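Local coordinates for kojibiose phosphorylase (Gut metagenome, PDB 6W0P), which is a member of glycoside hydrolase family 65, combining a beta-rich N-terminal domain, a helical six-hairpin catalytic domain and a small C-terminal domain rich in strands, at residues A[300-305]-A[674-679]; A[588-593]-A[611-616]; A[627-632]-A[639-644]; A[649-654]-A[666-671]. All coordinates share one frame; numbering follows the deposited sequence.

Contact 1. Residues A[300-305]-A[674-679]; sequences SDILID and MNIVYG
Ile-302 and Ile-676 mark the closest approach of the two backbones, with 8.9 Å between the CA of Ile-302 and the CA of Ile-676, where a length of chain running into edge strand 303-305 passes the side of helix 666-680. That gap is filled by side chains alone. Ile-302 and Ile-676 reach for each other tip to tip, and CD1 of Ile-302 settles into the fork of its partner, 4.0 Å from CG2 of Ile-676 and 4.1 Å from CD1 of Ile-676. The long branch of Ile-302 is fully extended (chi2 -176°), which carries its terminal methyl well out from the backbone. Ile-304, two residues on and on the same side of the chain, comes in obliquely; its CD1 is 4.2 Å from CD1 of Ile-676. One helix isoleucine thus takes both isoleucines of 300-305, the nearer one with two branches and the farther one with its tip.

Ile-314 on helix 308-324 touches all three side chains, and Phe-705 on strand 702-709 packs on Ile-302. Gln-311 bonds the backbone at Ile-302 O and Ile-304 N, where the loop passes into the strand. Within the helix, Met-674 O takes a bond from Tyr-678 N (2.8 Å) and a weak one from Gly-679 N, the sign of a wider pi-type turn near the helix end.

The atoms that meet are all methyls, buried and at ordinary van der Waals distance, so the join between the central helices and the C-terminal sheet rests at this point on shape and exclusion of water rather than on directional bonds.

Contact 2. Residues A[588-593]-A[611-616]; sequences PDVLMF and NYYEPR
Tyr-613 presents its ring to Val-590, whose CG2 approaches it obliquely, while one face of the ring is covered by Tyr-612, with CD2 of Tyr-612 3.5 Å above the plane of the Tyr-613 ring. Tyr-612 is covered in turn: NH1 of Arg-616 sits 3.2 Å above the centre of the Tyr-612 ring, and CG of Tyr-613 lies at that ring's edge. This is helix-to-helix packing inside the catalytic domain of the six-hairpin glycosidase type, between the start of helix 590-596 and the end of helix 603-613.

Val-590 crosses Tyr-613 at about a right angle, and its CG2 is 3.7 Å from CE2 of Tyr-613. The tyrosine hydroxyl continues past the valine to bond the backbone O of Phe-546, which fixes the far end of the ring. Leu-591 takes the root of the same side chain. Its neighbour His-628, on helix 624-634, packs on the leucine.

More than the ring beneath it keeps the Arg-616 guanidinium in place. Its NE forms a salt bridge with Asp-583, and its NH2 bonds Gln-463 of the second subunit, so this packing unit reaches the dimer interface. The guanidinium also has Tyr-612 O at its edge, in plane, and the N-H to that oxygen bends to 147° over 2.9 Å between NH1 of Arg-616 and O of Tyr-612. On the opposing helix, CG of Leu-591 stops 4.3 Å from CB of Tyr-613.

Contact 3. Residues A[627-632]-A[639-644]; sequences IHSIIA and KDANNF
Ser-629 turns its OG anti to its own backbone N (chi1 180°), which aims the hydroxyl across the gap at the carbonyl of Ala-641, and Phe-644 swings its ring beside its backbone N (chi1 -81°), laying it under His-628. OG of Ser-629 donates to O of Ala-641 over a short 2.6 Å, and the same OG takes a bond from Asn-675 ND2 on helix 666-680; two partners therefore hold this buried hydroxyl.

Over the Phe-644 ring, CB of His-628 makes a CH-pi contact 3.8 Å from the ring centroid, nearly on the normal. The histidine ring itself leans only obliquely toward the phenylalanine, its ND1 being bonded to Ser-624 O. Beside this pair, CB of Ser-629 lies 3.5 Å from CB of Phe-644, and CB of Ala-632 sits 3.6 Å from N of Ala-641.

Such small residues let the backbones come very close: CA of Ser-629 and CA of Ala-641 are 4.1 Å apart, and the axes of the two segments pass at 7.7 Å. With their directions 156° apart, the result is a tightly packed antiparallel pair of consecutive helices, in a catalytic domain of the (alpha/alpha)6-barrel type.

Contact 4. Residues A[649-654]-A[666-671]; sequences TRLDLD and MTSIAA
Leu-651 and Ser-668 make the first of two van der Waals contacts. The serine hydroxyl lies along the leucine, OG of Ser-668 being 3.6 Å from CB and 3.7 Å from CD1 of Leu-651. The serine's chi1 of 161° carries the oxygen out from the helix toward this aliphatic surface. The second contact sets a carboxylate against a hydrocarbon: Asp-652 and Ile-669 cross at about a right angle, with OD2 of Asp-652 3.7 Å from CD1 of Ile-669. Ile-669 starts out along the flank of the helix, and its extended end then comes nearer to the loop.

The hydrogen bonds of Asp-652 are made elsewhere. His-665 ND1 and Thr-660 OG1 both bond OD1, and OD2 has a hydrogen-bonding partner next to the segments as well, so the buried carboxylate, probably charged, does not rely on the isoleucine.

The ionic contacts lie on the loop side. Arg-650 grips Asp-654 side-on with two nitrogens, NE to OD2 and NH2 to OD1, the latter bond almost straight at 171° and 2.8 Å from NH2 of Arg-650 to OD1 of Asp-654. Arg-7, near the N terminus, forms a salt bridge with OD1 too, while Leu-653 CD1 covers one face of the guanidinium.

The loop follows helix 638-645 and lies against the first turns of helix 666-680, which packs through Ile-669 on helix 308-324 and through Thr-667 and Ala-670 on helix 351-361.

In the fold
From the N terminus, the chain completes the beta-rich domain, runs through helices 263-277 and 282-300, and opens contact 1 as it enters edge strand 303-305; it closes 369 residues later on helix 666-680, linking the strand of the C-terminal sheet to a central helix. The other three contacts are nested in that long loop, one after another with none crossing: contact 2 joins helices 590-596 and 603-613, contact 3 pairs helices 624-634 and 638-645, and contact 4 sets the loop after helix 638-645 against the start of helix 666-680. Contacts 2 and 3 touch through Pro-588, Leu-591 and Glu-614, and contact 3 meets contact 1 where Ile-630 packs on Gly-679. Contacts 1 and 4 share one helix, their centres about 13 Å apart.

Contact 1. Residues A[300-305]-A[674-679]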
loop_
_atom_site.group_PDB
_atom_site.type_symbol
_atom_site.label_atom_id
_atom_site.label_comp_id
_atom_site.label_asym_id
_atom_site.label_seq_id
_atom_site.Cartn_x
_atom_site.Cartn_y
_atom_site.Cartn_z
ATOM N N SER A 300 1.415 40.768 19.425
ATOM C CA SER A 300 0.671 40.041 18.372
ATOM C C SER A 300 -0.854 40.072 18.529
ATOM O O SER A 300 -1.513 39.539 17.593
ATOM C CB SER A 300 1.187 38.627 18.267
ATOM O OG SER A 300 2.608 38.613 18.140
ATOM N N ASP A 301 -1.419 40.659 19.597
ATOM C CA ASP A 301 -2.889 40.581 19.845
ATOM C C ASP A 301 -3.623 41.140 18.623
ATOM O O ASP A 301 -3.108 42.072 18.006
ATOM C CB ASP A 301 -3.350 41.305 21.111
ATOM C CG ASP A 301 -4.755 40.913 21.520
ATOM O OD1 ASP A 301 -5.080 39.712 21.445
ATOM O OD2 ASP A 301 -5.526 41.817 21.895
ATOM N N ILE A 302 -4.742 40.523 18.244
ATOM C CA ILE A 302 -5.632 41.020 17.164
ATOM C C ILE A 302 -6.972 41.422 17.779
ATOM O O ILE A 302 -7.525 40.613 18.528
ATOM C CB ILE A 302 -5.799 39.957 16.071
ATOM C CG1 ILE A 302 -4.475 39.677 15.374
ATOM C CG2 ILE A 302 -6.896 40.350 15.096
ATOM C CD1 ILE A 302 -4.631 38.716 14.257
ATOM N N LEU A 303 -7.443 42.635 17.491
ATOM C CA LEU A 303 -8.761 43.118 17.951
ATOM C C LEU A 303 -9.736 42.951 16.795
ATOM O O LEU A 303 -9.367 43.278 15.666
ATOM C CB LEU A 303 -8.698 44.587 18.363
ATOM C CG LEU A 303 -7.812 44.944 19.551
ATOM C CD1 LEU A 303 -7.914 46.440 19.843
ATOM C CD2 LEU A 303 -8.232 44.169 20.769
ATOM N N ILE A 304 -10.940 42.481 17.095
ATOM C CA ILE A 304 -12.046 42.380 16.111
ATOM C C ILE A 304 -13.273 43.000 16.758
ATOM O O ILE A 304 -13.668 42.519 17.859
ATOM C CB ILE A 304 -12.270 40.921 15.676
ATOM C CG1 ILE A 304 -11.040 40.397 14.918
ATOM C CG2 ILE A 304 -13.548 40.825 14.850
ATOM C CD1 ILE A 304 -11.133 38.971 14.446
ATOM N N ASP A 305 -13.838 44.023 16.107
ATOM C CA ASP A 305 -15.064 44.715 16.572
ATOM C C ASP A 305 -16.204 44.320 15.636
ATOM O O ASP A 305 -15.998 44.363 14.422
ATOM C CB ASP A 305 -14.866 46.229 16.634
ATOM C CG ASP A 305 -16.047 46.966 17.232
ATOM O OD1 ASP A 305 -16.298 46.794 18.431
ATOM O OD2 ASP A 305 -16.744 47.647 16.476
ATOM N N MET A 674 -2.910 34.119 9.453
ATOM C CA MET A 674 -2.454 34.349 8.061
ATOM C C MET A 674 -3.567 35.005 7.243
ATOM O O MET A 674 -3.271 35.995 6.541
ATOM C CB MET A 674 -2.100 33.023 7.393
ATOM C CG MET A 674 -1.053 32.276 8.145
ATOM S SD MET A 674 0.503 32.676 7.416
ATOM C CE MET A 674 0.477 31.627 5.972
ATOM N N ASN A 675 -4.777 34.426 7.310
ATOM C CA ASN A 675 -5.972 34.935 6.595
ATOM C C ASN A 675 -6.194 36.407 6.977
ATOM O O ASN A 675 -6.582 37.199 6.075
ATOM C CB ASN A 675 -7.229 34.103 6.826
ATOM C CG ASN A 675 -8.161 34.114 5.629
ATOM O OD1 ASN A 675 -8.825 33.112 5.366
ATOM N ND2 ASN A 675 -8.255 35.243 4.924
ATOM N N ILE A 676 -5.945 36.784 8.237
ATOM C CA ILE A 676 -6.193 38.183 8.710
ATOM C C ILE A 676 -5.071 39.097 8.187
ATOM O O ILE A 676 -5.423 40.117 7.550
ATOM C CB ILE A 676 -6.380 38.239 10.239
ATOM C CG1 ILE A 676 -7.720 37.601 10.642
ATOM C CG2 ILE A 676 -6.242 39.674 10.729
ATOM C CD1 ILE A 676 -7.956 37.464 12.162
ATOM N N VAL A 677 -3.794 38.717 8.350
ATOM C CA VAL A 677 -2.637 39.638 8.123
ATOM C C VAL A 677 -2.168 39.603 6.655
ATOM O O VAL A 677 -1.973 40.698 6.076
ATOM C CB VAL A 677 -1.498 39.377 9.118
ATOM C CG1 VAL A 677 -0.278 40.212 8.812
ATOM C CG2 VAL A 677 -1.936 39.642 10.545
ATOM N N TYR A 678 -1.996 38.438 6.045
ATOM C CA TYR A 678 -1.681 38.321 4.599
ATOM C C TYR A 678 -2.926 38.615 3.754
ATOM O O TYR A 678 -2.784 39.160 2.655
ATOM C CB TYR A 678 -1.121 36.949 4.241
ATOM C CG TYR A 678 0.299 36.731 4.689
ATOM C CD1 TYR A 678 1.337 37.500 4.188
ATOM C CD2 TYR A 678 0.620 35.742 5.602
ATOM C CE1 TYR A 678 2.653 37.311 4.593
ATOM C CE2 TYR A 678 1.931 35.533 6.010
ATOM C CZ TYR A 678 2.945 36.334 5.520
ATOM O OH TYR A 678 4.230 36.088 5.899
ATOM N N GLY A 679 -4.102 38.248 4.261
ATOM C CA GLY A 679 -5.377 38.330 3.531
ATOM C C GLY A 679 -5.952 39.727 3.602
ATOM O O GLY A 679 -5.636 40.543 2.718
#

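Contact 2. Residues A[588-593]-A[611-616]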
loop_
_atom_site.group_PDB
_atom_site.type_symbol
_atom_site.label_atom_id
_atom_site.label_comp_id
_atom_site.label_asym_id
_atom_site.label_seq_id
_atom_site.Cartn_x
_atom_site.Cartn_y
_atom_site.Cartn_z
ATOM N N PRO A 588 -4.342 23.815 -2.512
ATOM C CA PRO A 588 -3.476 24.613 -3.370
ATOM C C PRO A 588 -2.224 23.848 -3.811
ATOM O O PRO A 588 -1.506 23.314 -2.975
ATOM C CB PRO A 588 -3.136 25.813 -2.487
ATOM C CG PRO A 588 -4.350 25.932 -1.590
ATOM C CD PRO A 588 -4.748 24.504 -1.281
ATOM N N ASP A 589 -1.973 23.833 -5.116
ATOM C CA ASP A 589 -0.737 23.268 -5.708
ATOM C C ASP A 589 -0.067 24.407 -6.488
ATOM O O ASP A 589 0.843 25.043 -5.933
ATOM C CB ASP A 589 -1.106 21.993 -6.471
ATOM C CG ASP A 589 0.056 21.071 -6.739
ATOM O OD1 ASP A 589 1.030 21.563 -7.357
ATOM O OD2 ASP A 589 -0.014 19.861 -6.326
ATOM N N VAL A 590 -0.588 24.755 -7.668
ATOM C CA VAL A 590 -0.138 25.969 -8.412
ATOM C C VAL A 590 -0.321 27.190 -7.496
ATOM O O VAL A 590 0.610 28.026 -7.399
ATOM C CB VAL A 590 -0.906 26.137 -9.730
ATOM C CG1 VAL A 590 -0.711 27.533 -10.321
ATOM C CG2 VAL A 590 -0.526 25.067 -10.725
ATOM N N LEU A 591 -1.490 27.312 -6.866
ATOM C CA LEU A 591 -1.866 28.508 -6.058
ATOM C C LEU A 591 -1.007 28.559 -4.790
ATOM O O LEU A 591 -0.834 29.657 -4.222
ATOM C CB LEU A 591 -3.364 28.462 -5.736
ATOM C CG LEU A 591 -4.310 28.729 -6.906
ATOM C CD1 LEU A 591 -5.706 29.070 -6.396
ATOM C CD2 LEU A 591 -3.790 29.846 -7.820
ATOM N N MET A 592 -0.484 27.411 -4.357
ATOM C CA MET A 592 0.476 27.357 -3.233
ATOM C C MET A 592 1.775 28.087 -3.628
ATOM O O MET A 592 2.193 28.956 -2.879
ATOM C CB MET A 592 0.806 25.917 -2.848
ATOM C CG MET A 592 1.495 25.834 -1.521
ATOM S SD MET A 592 0.351 26.336 -0.210
ATOM C CE MET A 592 1.511 26.699 1.102
ATOM N N PHE A 593 2.427 27.762 -4.743
ATOM C CA PHE A 593 3.717 28.441 -5.034
ATOM C C PHE A 593 3.431 29.901 -5.418
ATOM O O PHE A 593 4.256 30.750 -5.156
ATOM C CB PHE A 593 4.597 27.658 -6.011
ATOM C CG PHE A 593 4.175 27.678 -7.449
ATOM C CD1 PHE A 593 4.426 28.784 -8.242
ATOM C CD2 PHE A 593 3.583 26.568 -8.022
ATOM C CE1 PHE A 593 4.056 28.802 -9.577
ATOM C CE2 PHE A 593 3.236 26.571 -9.361
ATOM C CZ PHE A 593 3.470 27.693 -10.133
ATOM N N ASN A 611 -8.890 31.523 -11.316
ATOM C CA ASN A 611 -10.160 31.247 -12.030
ATOM C C ASN A 611 -10.119 29.802 -12.525
ATOM O O ASN A 611 -11.169 29.188 -12.552
ATOM C CB ASN A 611 -10.411 32.188 -13.211
ATOM C CG ASN A 611 -10.969 33.545 -12.827
ATOM O OD1 ASN A 611 -11.364 33.761 -11.691
ATOM N ND2 ASN A 611 -10.947 34.489 -13.757
ATOM N N TYR A 612 -8.960 29.284 -12.935
ATOM C CA TYR A 612 -8.871 27.882 -13.421
ATOM C C TYR A 612 -8.903 26.888 -12.237
ATOM O O TYR A 612 -9.650 25.915 -12.331
ATOM C CB TYR A 612 -7.646 27.651 -14.307
ATOM C CG TYR A 612 -7.672 26.282 -14.932
ATOM C CD1 TYR A 612 -8.318 26.047 -16.132
ATOM C CD2 TYR A 612 -7.124 25.197 -14.261
ATOM C CE1 TYR A 612 -8.375 24.771 -16.674
ATOM C CE2 TYR A 612 -7.147 23.927 -14.798
ATOM C CZ TYR A 612 -7.762 23.713 -16.014
ATOM O OH TYR A 612 -7.821 22.439 -16.485
ATOM N N TYR A 613 -8.146 27.118 -11.161
ATOM C CA TYR A 613 -7.881 26.108 -10.100
ATOM C C TYR A 613 -8.853 26.184 -8.918
ATOM O O TYR A 613 -9.189 25.100 -8.413
ATOM C CB TYR A 613 -6.421 26.179 -9.671
ATOM C CG TYR A 613 -5.488 25.622 -10.718
ATOM C CD1 TYR A 613 -5.508 24.283 -11.063
ATOM C CD2 TYR A 613 -4.597 26.440 -11.381
ATOM C CE1 TYR A 613 -4.664 23.778 -12.039
ATOM C CE2 TYR A 613 -3.737 25.946 -12.342
ATOM C CZ TYR A 613 -3.780 24.614 -12.685
ATOM O OH TYR A 613 -2.930 24.162 -13.645
ATOM N N GLU A 614 -9.275 27.370 -8.470
ATOM C CA GLU A 614 -10.216 27.489 -7.326
ATOM C C GLU A 614 -11.458 26.619 -7.571
ATOM O O GLU A 614 -11.817 25.855 -6.688
ATOM C CB GLU A 614 -10.574 28.952 -7.036
ATOM C CG GLU A 614 -11.475 29.150 -5.820
ATOM C CD GLU A 614 -12.909 28.640 -5.917
ATOM O OE1 GLU A 614 -13.569 28.977 -6.897
ATOM O OE2 GLU A 614 -13.349 27.844 -4.997
ATOM N N PRO A 615 -12.181 26.686 -8.721
ATOM C CA PRO A 615 -13.401 25.877 -8.903
ATOM C C PRO A 615 -13.208 24.357 -9.119
ATOM O O PRO A 615 -14.186 23.612 -9.030
ATOM C CB PRO A 615 -14.099 26.491 -10.130
ATOM C CG PRO A 615 -13.009 27.247 -10.875
ATOM C CD PRO A 615 -11.956 27.620 -9.840
ATOM N N ARG A 616 -11.967 23.916 -9.361
ATOM C CA ARG A 616 -11.590 22.480 -9.370
ATOM C C ARG A 616 -11.119 22.009 -7.987
ATOM O O ARG A 616 -10.789 20.812 -7.872
ATOM C CB ARG A 616 -10.494 22.252 -10.407
ATOM C CG ARG A 616 -10.941 22.594 -11.819
ATOM C CD ARG A 616 -9.901 22.285 -12.868
ATOM N NE ARG A 616 -10.515 22.156 -14.182
ATOM C CZ ARG A 616 -10.905 23.187 -14.934
ATOM N NH1 ARG A 616 -10.766 24.430 -14.496
ATOM N NH2 ARG A 616 -11.438 22.970 -16.124
#

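Contact 3. Residues A[627-632]-A[639-644]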
loop_
_atom_site.group_PDB
_atom_site.type_symbol
_atom_site.label_atom_id
_atom_site.label_comp_id
_atom_site.label_asym_id
_atom_site.label_seq_id
_atom_site.Cartn_x
_atom_site.Cartn_y
_atom_site.Cartn_z
ATOM N N ILE A 627 -5.637 30.108 1.889
ATOM C CA ILE A 627 -4.769 30.443 0.730
ATOM C C ILE A 627 -5.648 31.093 -0.339
ATOM O O ILE A 627 -5.264 32.130 -0.884
ATOM C CB ILE A 627 -4.068 29.192 0.195
ATOM C CG1 ILE A 627 -3.157 28.575 1.254
ATOM C CG2 ILE A 627 -3.313 29.519 -1.073
ATOM C CD1 ILE A 627 -2.155 29.545 1.777
ATOM N N HIS A 628 -6.797 30.492 -0.605
ATOM C CA HIS A 628 -7.768 30.995 -1.606
ATOM C C HIS A 628 -8.316 32.361 -1.140
ATOM O O HIS A 628 -8.463 33.270 -2.004
ATOM C CB HIS A 628 -8.837 29.909 -1.887
ATOM C CG HIS A 628 -8.323 28.716 -2.632
ATOM N ND1 HIS A 628 -7.824 27.588 -2.005
ATOM C CD2 HIS A 628 -8.224 28.477 -3.955
ATOM C CE1 HIS A 628 -7.441 26.715 -2.906
ATOM N NE2 HIS A 628 -7.676 27.241 -4.114
ATOM N N SER A 629 -8.624 32.519 0.162
ATOM C CA SER A 629 -9.102 33.813 0.719
ATOM C C SER A 629 -8.034 34.878 0.463
ATOM O O SER A 629 -8.395 35.983 0.017
ATOM C CB SER A 629 -9.437 33.784 2.188
ATOM O OG SER A 629 -9.874 35.089 2.586
ATOM N N ILE A 630 -6.763 34.541 0.715
ATOM C CA ILE A 630 -5.641 35.521 0.637
ATOM C C ILE A 630 -5.474 35.939 -0.809
ATOM O O ILE A 630 -5.352 37.136 -1.043
ATOM C CB ILE A 630 -4.335 34.971 1.230
ATOM C CG1 ILE A 630 -4.452 34.883 2.757
ATOM C CG2 ILE A 630 -3.154 35.820 0.786
ATOM C CD1 ILE A 630 -3.641 33.788 3.379
ATOM N N ILE A 631 -5.467 34.974 -1.728
ATOM C CA ILE A 631 -5.301 35.262 -3.179
ATOM C C ILE A 631 -6.536 36.041 -3.654
ATOM O O ILE A 631 -6.342 37.006 -4.379
ATOM C CB ILE A 631 -5.025 33.986 -3.986
ATOM C CG1 ILE A 631 -3.650 33.420 -3.635
ATOM C CG2 ILE A 631 -5.162 34.240 -5.486
ATOM C CD1 ILE A 631 -3.406 32.009 -4.190
ATOM N N ALA A 632 -7.747 35.640 -3.267
ATOM C CA ALA A 632 -9.000 36.347 -3.632
ATOM C C ALA A 632 -8.886 37.814 -3.225
ATOM O O ALA A 632 -9.149 38.662 -4.073
ATOM C CB ALA A 632 -10.209 35.717 -2.987
ATOM N N LYS A 639 -15.955 39.049 -2.171
ATOM C CA LYS A 639 -17.021 38.092 -1.790
ATOM C C LYS A 639 -16.377 36.740 -1.492
ATOM O O LYS A 639 -16.584 36.234 -0.398
ATOM C CB LYS A 639 -18.095 37.963 -2.870
ATOM C CG LYS A 639 -19.287 37.105 -2.464
ATOM C CD LYS A 639 -20.494 37.258 -3.377
ATOM C CE LYS A 639 -21.056 35.920 -3.827
ATOM N NZ LYS A 639 -20.201 35.297 -4.876
ATOM N N ASP A 640 -15.644 36.188 -2.456
ATOM C CA ASP A 640 -14.805 34.976 -2.292
ATOM C C ASP A 640 -13.870 35.119 -1.079
ATOM O O ASP A 640 -13.752 34.162 -0.299
ATOM C CB ASP A 640 -13.958 34.751 -3.538
ATOM C CG ASP A 640 -14.728 34.253 -4.737
ATOM O OD1 ASP A 640 -15.957 34.244 -4.666
ATOM O OD2 ASP A 640 -14.063 33.883 -5.736
ATOM N N ALA A 641 -13.172 36.248 -0.936
ATOM C CA ALA A 641 -12.224 36.436 0.193
ATOM C C ALA A 641 -12.985 36.216 1.505
ATOM O O ALA A 641 -12.460 35.515 2.378
ATOM C CB ALA A 641 -11.558 37.790 0.168
ATOM N N ASN A 642 -14.178 36.793 1.625
ATOM C CA ASN A 642 -14.976 36.784 2.878
ATOM C C ASN A 642 -15.580 35.384 3.094
ATOM O O ASN A 642 -15.538 34.889 4.241
ATOM C CB ASN A 642 -16.009 37.915 2.875
ATOM C CG ASN A 642 -15.411 39.230 3.325
ATOM O OD1 ASN A 642 -15.587 39.612 4.470
ATOM N ND2 ASN A 642 -14.662 39.910 2.462
ATOM N N ASN A 643 -16.098 34.756 2.035
ATOM C CA ASN A 643 -16.658 33.376 2.093
ATOM C C ASN A 643 -15.583 32.379 2.573
ATOM O O ASN A 643 -15.883 31.585 3.500
ATOM C CB ASN A 643 -17.283 32.947 0.756
ATOM C CG ASN A 643 -18.610 33.614 0.495
ATOM O OD1 ASN A 643 -19.202 34.187 1.407
ATOM N ND2 ASN A 643 -19.068 33.572 -0.751
ATOM N N PHE A 644 -14.378 32.424 1.989
ATOM C CA PHE A 644 -13.239 31.528 2.323
ATOM C C PHE A 644 -12.744 31.785 3.758
ATOM O O PHE A 644 -12.312 30.787 4.453
ATOM C CB PHE A 644 -12.102 31.652 1.300
ATOM C CG PHE A 644 -12.320 30.844 0.041
ATOM C CD1 PHE A 644 -12.573 29.470 0.119
ATOM C CD2 PHE A 644 -12.257 31.436 -1.216
ATOM C CE1 PHE A 644 -12.799 28.712 -1.022
ATOM C CE2 PHE A 644 -12.481 30.680 -2.366
ATOM C CZ PHE A 644 -12.729 29.314 -2.265
#

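Contact 4. Residues A[649-654]-A[666-671]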
loop_
_atom_site.group_PDB
_atom_site.type_symbol
_atom_site.label_atom_id
_atom_site.label_comp_id
_atom_site.label_asym_id
_atom_site.label_seq_id
_atom_site.Cartn_x
_atom_site.Cartn_y
_atom_site.Cartn_z
ATOM N N THR A 649 -11.661 31.273 12.552
ATOM C CA THR A 649 -11.277 31.420 13.982
ATOM C C THR A 649 -11.984 30.386 14.868
ATOM O O THR A 649 -11.600 30.332 16.078
ATOM C CB THR A 649 -11.546 32.820 14.537
ATOM O OG1 THR A 649 -12.950 32.993 14.741
ATOM C CG2 THR A 649 -11.016 33.916 13.635
ATOM N N ARG A 650 -12.935 29.607 14.315
ATOM C CA ARG A 650 -13.891 28.759 15.084
ATOM C C ARG A 650 -13.734 27.261 14.770
ATOM O O ARG A 650 -14.522 26.470 15.311
ATOM C CB ARG A 650 -15.340 29.169 14.770
ATOM C CG ARG A 650 -15.650 30.641 14.994
ATOM C CD ARG A 650 -15.406 31.079 16.429
ATOM N NE ARG A 650 -16.185 30.279 17.363
ATOM C CZ ARG A 650 -16.359 30.577 18.637
ATOM N NH1 ARG A 650 -15.823 31.683 19.141
ATOM N NH2 ARG A 650 -17.079 29.758 19.401
ATOM N N LEU A 651 -12.790 26.850 13.932
ATOM C CA LEU A 651 -12.799 25.455 13.448
ATOM C C LEU A 651 -12.767 24.497 14.643
ATOM O O LEU A 651 -13.588 23.547 14.647
ATOM C CB LEU A 651 -11.636 25.198 12.488
ATOM C CG LEU A 651 -11.726 23.858 11.754
ATOM C CD1 LEU A 651 -11.339 24.018 10.297
ATOM C CD2 LEU A 651 -10.834 22.808 12.405
ATOM N N ASP A 652 -11.882 24.722 15.627
ATOM C CA ASP A 652 -11.805 23.866 16.852
ATOM C C ASP A 652 -12.907 24.231 17.871
ATOM O O ASP A 652 -13.593 23.303 18.376
ATOM C CB ASP A 652 -10.400 23.911 17.448
ATOM C CG ASP A 652 -9.432 23.170 16.551
ATOM O OD1 ASP A 652 -9.722 21.986 16.224
ATOM O OD2 ASP A 652 -8.443 23.773 16.142
ATOM N N LEU A 653 -13.102 25.509 18.209
ATOM C CA LEU A 653 -14.076 25.855 19.289
ATOM C C LEU A 653 -15.454 25.252 18.978
ATOM O O LEU A 653 -16.114 24.755 19.913
ATOM C CB LEU A 653 -14.161 27.369 19.450
ATOM C CG LEU A 653 -12.922 28.037 20.031
ATOM C CD1 LEU A 653 -13.071 29.527 19.973
ATOM C CD2 LEU A 653 -12.667 27.613 21.468
ATOM N N ASP A 654 -15.895 25.328 17.722
ATOM C CA ASP A 654 -17.238 24.844 17.318
ATOM C C ASP A 654 -17.102 23.551 16.493
ATOM O O ASP A 654 -18.133 23.161 15.881
ATOM C CB ASP A 654 -18.009 25.950 16.573
ATOM C CG ASP A 654 -18.090 27.287 17.303
ATOM O OD1 ASP A 654 -18.204 27.291 18.546
ATOM O OD2 ASP A 654 -18.035 28.325 16.625
ATOM N N MET A 666 -3.550 22.592 14.302
ATOM C CA MET A 666 -2.496 23.608 14.490
ATOM C C MET A 666 -2.409 24.475 13.220
ATOM O O MET A 666 -2.389 25.695 13.340
ATOM C CB MET A 666 -1.180 22.887 14.781
ATOM C CG MET A 666 -0.296 23.571 15.788
ATOM S SD MET A 666 -1.169 24.072 17.280
ATOM C CE MET A 666 -0.924 25.839 17.135
ATOM N N THR A 667 -2.378 23.871 12.035
ATOM C CA THR A 667 -2.258 24.612 10.748
ATOM C C THR A 667 -3.490 25.503 10.557
ATOM O O THR A 667 -3.336 26.644 10.130
ATOM C CB THR A 667 -2.074 23.689 9.544
ATOM O OG1 THR A 667 -0.786 23.122 9.695
ATOM C CG2 THR A 667 -2.119 24.429 8.225
ATOM N N SER A 668 -4.665 24.990 10.870
ATOM C CA SER A 668 -5.935 25.744 10.788
ATOM C C SER A 668 -5.863 26.957 11.725
ATOM O O SER A 668 -6.299 28.063 11.323
ATOM C CB SER A 668 -7.110 24.874 11.094
ATOM O OG SER A 668 -8.209 25.713 11.421
ATOM N N ILE A 669 -5.275 26.769 12.901
ATOM C CA ILE A 669 -5.088 27.836 13.914
ATOM C C ILE A 669 -4.146 28.898 13.340
ATOM O O ILE A 669 -4.510 30.084 13.430
ATOM C CB ILE A 669 -4.619 27.212 15.248
ATOM C CG1 ILE A 669 -5.797 26.492 15.905
ATOM C CG2 ILE A 669 -4.020 28.244 16.192
ATOM C CD1 ILE A 669 -5.433 25.683 17.100
ATOM N N ALA A 670 -3.009 28.493 12.760
ATOM C CA ALA A 670 -2.012 29.400 12.152
ATOM C C ALA A 670 -2.666 30.139 10.987
ATOM O O ALA A 670 -2.405 31.332 10.830
ATOM C CB ALA A 670 -0.800 28.646 11.673
ATOM N N ALA A 671 -3.490 29.440 10.209
ATOM C CA ALA A 671 -4.111 29.954 8.968
ATOM C C ALA A 671 -5.050 31.117 9.293
ATOM O O ALA A 671 -5.251 31.943 8.407
ATOM C CB ALA A 671 -4.855 28.855 8.259
#